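Local coordinates for protein formyltransferase PseJ (Anoxybacillus kamchatkensis G10, PDB 6EDK) that belongs to the formyltransferase family and holds 1YA in a pocket of its fold, at residues P99-D105 / G182-L188. Numbering follows the deposited sequence.
Sequences PWNKGAD and GGSYHKL. With 1YA (N-{4-[{[(6S)-2-amino-4-oxo-3,4,5,6,7,8-hexahydropteridin-6-yl]methyl}(formyl)amino]benzoyl}-L-glutamic acid), chain D.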
loop_
_atom_site.group_PDB
_atom_site.type_symbol
_atom_site.label_atom_id
_atom_site.label_comp_id
_atom_site.label_asym_id
_atom_site.label_seq_id
_atom_site.Cartn_x
_atom_site.Cartn_y
_atom_site.Cartn_z
ATOM N N PRO A 99 -2.080 -12.117 0.628
ATOM C CA PRO A 99 -0.708 -12.213 0.125
ATOM C C PRO A 99 -0.474 -12.208 -1.366
ATOM O O PRO A 99 0.680 -12.335 -1.786
ATOM C CB PRO A 99 -0.248 -13.571 0.701
ATOM C CG PRO A 99 -1.524 -14.405 0.629
ATOM C CD PRO A 99 -2.606 -13.429 1.056
ATOM N N TRP A 100 -1.519 -12.054 -2.184
ATOM C CA TRP A 100 -1.323 -12.014 -3.631
ATOM C C TRP A 100 -0.765 -10.666 -4.047
ATOM O O TRP A 100 -1.086 -9.627 -3.457
ATOM C CB TRP A 100 -2.660 -12.313 -4.369
ATOM C CG TRP A 100 -3.095 -13.709 -4.157
ATOM C CD1 TRP A 100 -2.701 -14.797 -4.895
ATOM C CD2 TRP A 100 -3.940 -14.202 -3.127
ATOM N NE1 TRP A 100 -3.263 -15.928 -4.370
ATOM C CE2 TRP A 100 -4.025 -15.593 -3.280
ATOM C CE3 TRP A 100 -4.654 -13.584 -2.070
ATOM C CZ2 TRP A 100 -4.777 -16.410 -2.427
ATOM C CZ3 TRP A 100 -5.400 -14.376 -1.229
ATOM C CH2 TRP A 100 -5.463 -15.771 -1.388
ATOM N N ASN A 101 0.111 -10.680 -5.037
ATOM C CA ASN A 101 0.618 -9.455 -5.664
ATOM C C ASN A 101 1.333 -8.540 -4.701
ATOM O O ASN A 101 1.171 -7.324 -4.739
ATOM C CB ASN A 101 -0.500 -8.729 -6.414
ATOM C CG ASN A 101 -1.270 -9.684 -7.314
ATOM O OD1 ASN A 101 -2.519 -9.864 -7.218
ATOM N ND2 ASN A 101 -0.536 -10.343 -8.176
ATOM N N LYS A 102 2.186 -9.130 -3.857
ATOM C CA LYS A 102 3.264 -8.368 -3.262
ATOM C C LYS A 102 4.135 -7.745 -4.346
ATOM O O LYS A 102 4.229 -8.234 -5.464
ATOM C CB LYS A 102 4.128 -9.246 -2.332
ATOM C CG LYS A 102 3.481 -9.877 -1.161
ATOM C CD LYS A 102 4.423 -10.946 -0.543
ATOM C CE LYS A 102 3.965 -12.358 -0.889
ATOM N NZ LYS A 102 3.040 -12.876 0.229
ATOM N N GLY A 103 4.724 -6.599 -4.019
ATOM C CA GLY A 103 5.611 -5.937 -4.953
ATOM C C GLY A 103 4.970 -5.021 -5.968
ATOM O O GLY A 103 4.021 -4.304 -5.678
ATOM N N ALA A 104 5.462 -5.081 -7.194
ATOM C CA ALA A 104 5.183 -4.100 -8.215
ATOM C C ALA A 104 3.968 -4.443 -9.070
ATOM O O ALA A 104 3.589 -5.610 -9.225
ATOM C CB ALA A 104 6.417 -3.965 -9.123
ATOM N N ASP A 105 3.356 -3.394 -9.623
ATOM C CA ASP A 105 2.256 -3.517 -10.573
ATOM C C ASP A 105 1.170 -4.506 -10.114
ATOM O O ASP A 105 0.710 -5.343 -10.882
ATOM C CB ASP A 105 2.785 -3.928 -11.932
ATOM C CG ASP A 105 3.860 -2.965 -12.435
ATOM O OD1 ASP A 105 3.588 -1.759 -12.447
ATOM O OD2 ASP A 105 4.958 -3.423 -12.802
ATOM N N GLY A 182 1.391 -18.113 1.329
ATOM C CA GLY A 182 0.807 -18.186 0.010
ATOM C C GLY A 182 0.990 -16.880 -0.783
ATOM O O GLY A 182 1.848 -16.047 -0.477
ATOM N N GLY A 183 0.158 -16.733 -1.825
ATOM C CA GLY A 183 0.153 -15.504 -2.630
ATOM C C GLY A 183 1.236 -15.475 -3.709
ATOM O O GLY A 183 1.626 -16.458 -4.264
ATOM N N SER A 184 1.734 -14.264 -3.960
ATOM C CA SER A 184 2.669 -14.046 -5.085
ATOM C C SER A 184 3.465 -12.759 -4.868
ATOM O O SER A 184 3.124 -11.939 -4.023
ATOM C CB SER A 184 1.945 -13.977 -6.402
ATOM O OG SER A 184 0.935 -12.980 -6.360
ATOM N N TYR A 185 4.527 -12.600 -5.649
ATOM C CA TYR A 185 5.411 -11.446 -5.590
ATOM C C TYR A 185 5.931 -11.137 -6.977
ATOM O O TYR A 185 6.229 -12.079 -7.723
ATOM C CB TYR A 185 6.585 -11.690 -4.664
ATOM C CG TYR A 185 7.623 -10.570 -4.762
ATOM C CD1 TYR A 185 7.483 -9.416 -4.032
ATOM C CD2 TYR A 185 8.725 -10.679 -5.612
ATOM C CE1 TYR A 185 8.405 -8.386 -4.126
ATOM C CE2 TYR A 185 9.651 -9.661 -5.710
ATOM C CZ TYR A 185 9.495 -8.516 -4.960
ATOM O OH TYR A 185 10.415 -7.479 -5.039
ATOM N N HIS A 186 5.998 -9.842 -7.334
ATOM C CA HIS A 186 6.529 -9.422 -8.617
ATOM C C HIS A 186 7.474 -8.239 -8.445
ATOM O O HIS A 186 7.297 -7.401 -7.579
ATOM C CB HIS A 186 5.437 -9.042 -9.628
ATOM C CG HIS A 186 4.376 -10.080 -9.745
ATOM N ND1 HIS A 186 3.284 -10.128 -8.902
ATOM C CD2 HIS A 186 4.276 -11.147 -10.569
ATOM C CE1 HIS A 186 2.540 -11.176 -9.225
ATOM N NE2 HIS A 186 3.127 -11.822 -10.214
ATOM N N LYS A 187 8.486 -8.181 -9.296
ATOM C CA LYS A 187 9.370 -7.038 -9.462
ATOM C C LYS A 187 8.892 -6.213 -10.649
ATOM O O LYS A 187 8.143 -6.690 -11.518
ATOM C CB LYS A 187 10.827 -7.468 -9.741
ATOM C CG LYS A 187 11.444 -8.443 -8.782
ATOM C CD LYS A 187 12.531 -9.279 -9.497
ATOM C CE LYS A 187 13.755 -9.556 -8.617
ATOM N NZ LYS A 187 13.469 -10.212 -7.293
ATOM N N LEU A 188 9.382 -4.971 -10.717
ATOM C CA LEU A 188 8.945 -4.080 -11.786
ATOM C C LEU A 188 9.241 -4.650 -13.164
ATOM O O LEU A 188 8.456 -4.466 -14.096
ATOM C CB LEU A 188 9.615 -2.715 -11.610
ATOM C CG LEU A 188 8.868 -1.522 -12.200
ATOM C CD1 LEU A 188 7.592 -1.214 -11.430
ATOM C CD2 LEU A 188 9.787 -0.288 -12.226
HETATM N N1 1YA D . 9.844 -1.208 3.023
HETATM C C2 1YA D . 9.786 -2.430 3.853
HETATM N NA2 1YA D . 10.943 -2.848 4.627
HETATM N N3 1YA D . 8.542 -3.276 3.979
HETATM C C4 1YA D . 7.332 -2.949 3.213
HETATM O O4 1YA D . 6.370 -3.678 3.346
HETATM C C4A 1YA D . 7.401 -1.722 2.369
HETATM N N5 1YA D . 6.271 -1.330 1.693
HETATM C C6 1YA D . 6.552 -0.375 0.503
HETATM C C7 1YA D . 7.421 0.646 0.766
HETATM N N8 1YA D . 8.731 0.284 1.544
HETATM C C8A 1YA D . 8.659 -0.821 2.297
HETATM C C9 1YA D . 7.083 -1.299 -0.616
HETATM N N10 1YA D . 7.298 -0.592 -1.893
HETATM C C11 1YA D . 10.757 -1.522 -4.150
HETATM C C12 1YA D . 10.574 -0.216 -3.725
HETATM C C13 1YA D . 9.450 0.098 -2.969
HETATM C C14 1YA D . 8.531 -0.894 -2.676
HETATM C C15 1YA D . 8.715 -2.193 -3.114
HETATM C C16 1YA D . 9.839 -2.507 -3.860
HETATM C C17 1YA D . 11.984 -1.915 -5.011
HETATM N N 1YA D . 11.649 -2.746 -6.196
HETATM C CA 1YA D . 12.651 -3.239 -7.174
HETATM C CB 1YA D . 13.569 -4.294 -6.508
HETATM C CG 1YA D . 12.946 -4.921 -5.249
HETATM C CD 1YA D . 13.664 -6.213 -4.822
HETATM O OE1 1YA D . 13.155 -6.962 -3.943
HETATM O OE2 1YA D . 14.763 -6.524 -5.351
HETATM C CT 1YA D . 11.903 -3.824 -8.401
HETATM O O2 1YA D . 10.637 -3.889 -8.445
HETATM O O1 1YA D . 12.552 -4.244 -9.389
HETATM C C18 1YA D . 6.327 0.333 -2.460
HETATM O O5 1YA D . 5.325 0.587 -1.881
HETATM O O 1YA D . 13.073 -1.553 -4.740
HETATM O O HOH W 1 -0.622 -13.185 -8.560
HETATM O O HOH W 2 2.692 -7.674 -7.785
HETATM O O HOH W 3 5.824 -5.950 -13.002
#
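K102 and Y185 pair in parallel, as do G103 and H186, forming a two-stranded sheet. H186 N donates to K102 O, and H186 O receives A104 N at 3.0 Å in a nearly straight bond (171°). K102 N reaches S184 O, completing the K102–Y185 bridge; S184 N to P99 O carries the pairing one step past the strands.

S184 OG, turned between its backbone N and carbonyl carbon (chi1 55°), accepts N101 N at 2.8 Å. The K102 chain curls back near its end. Its NZ bonds P99 O of its own segment, in the carbonyl plane, and makes a weak bond across to G182 O. P99 O thus takes two donors. One water joins K102 O, A104 O and H186 ND1.

Apolar contacts lie at both ends. G183 CA sits over a face of the W100 five-membered ring, 3.9 Å from its centroid, a CH-pi contact. A104 CB meets L188 CD1 at 3.8 Å.

Y185, K187 and L188 line the 1YA pocket; L188 N donates to 1YA O2. H186 stacks on W109 of helix 106-112 and its NE2 hydrogen-bonds E113. N101 packs on that helix; its OD1 hydrogen-bonds S115, and its O accepts from H94 of strand 90-94.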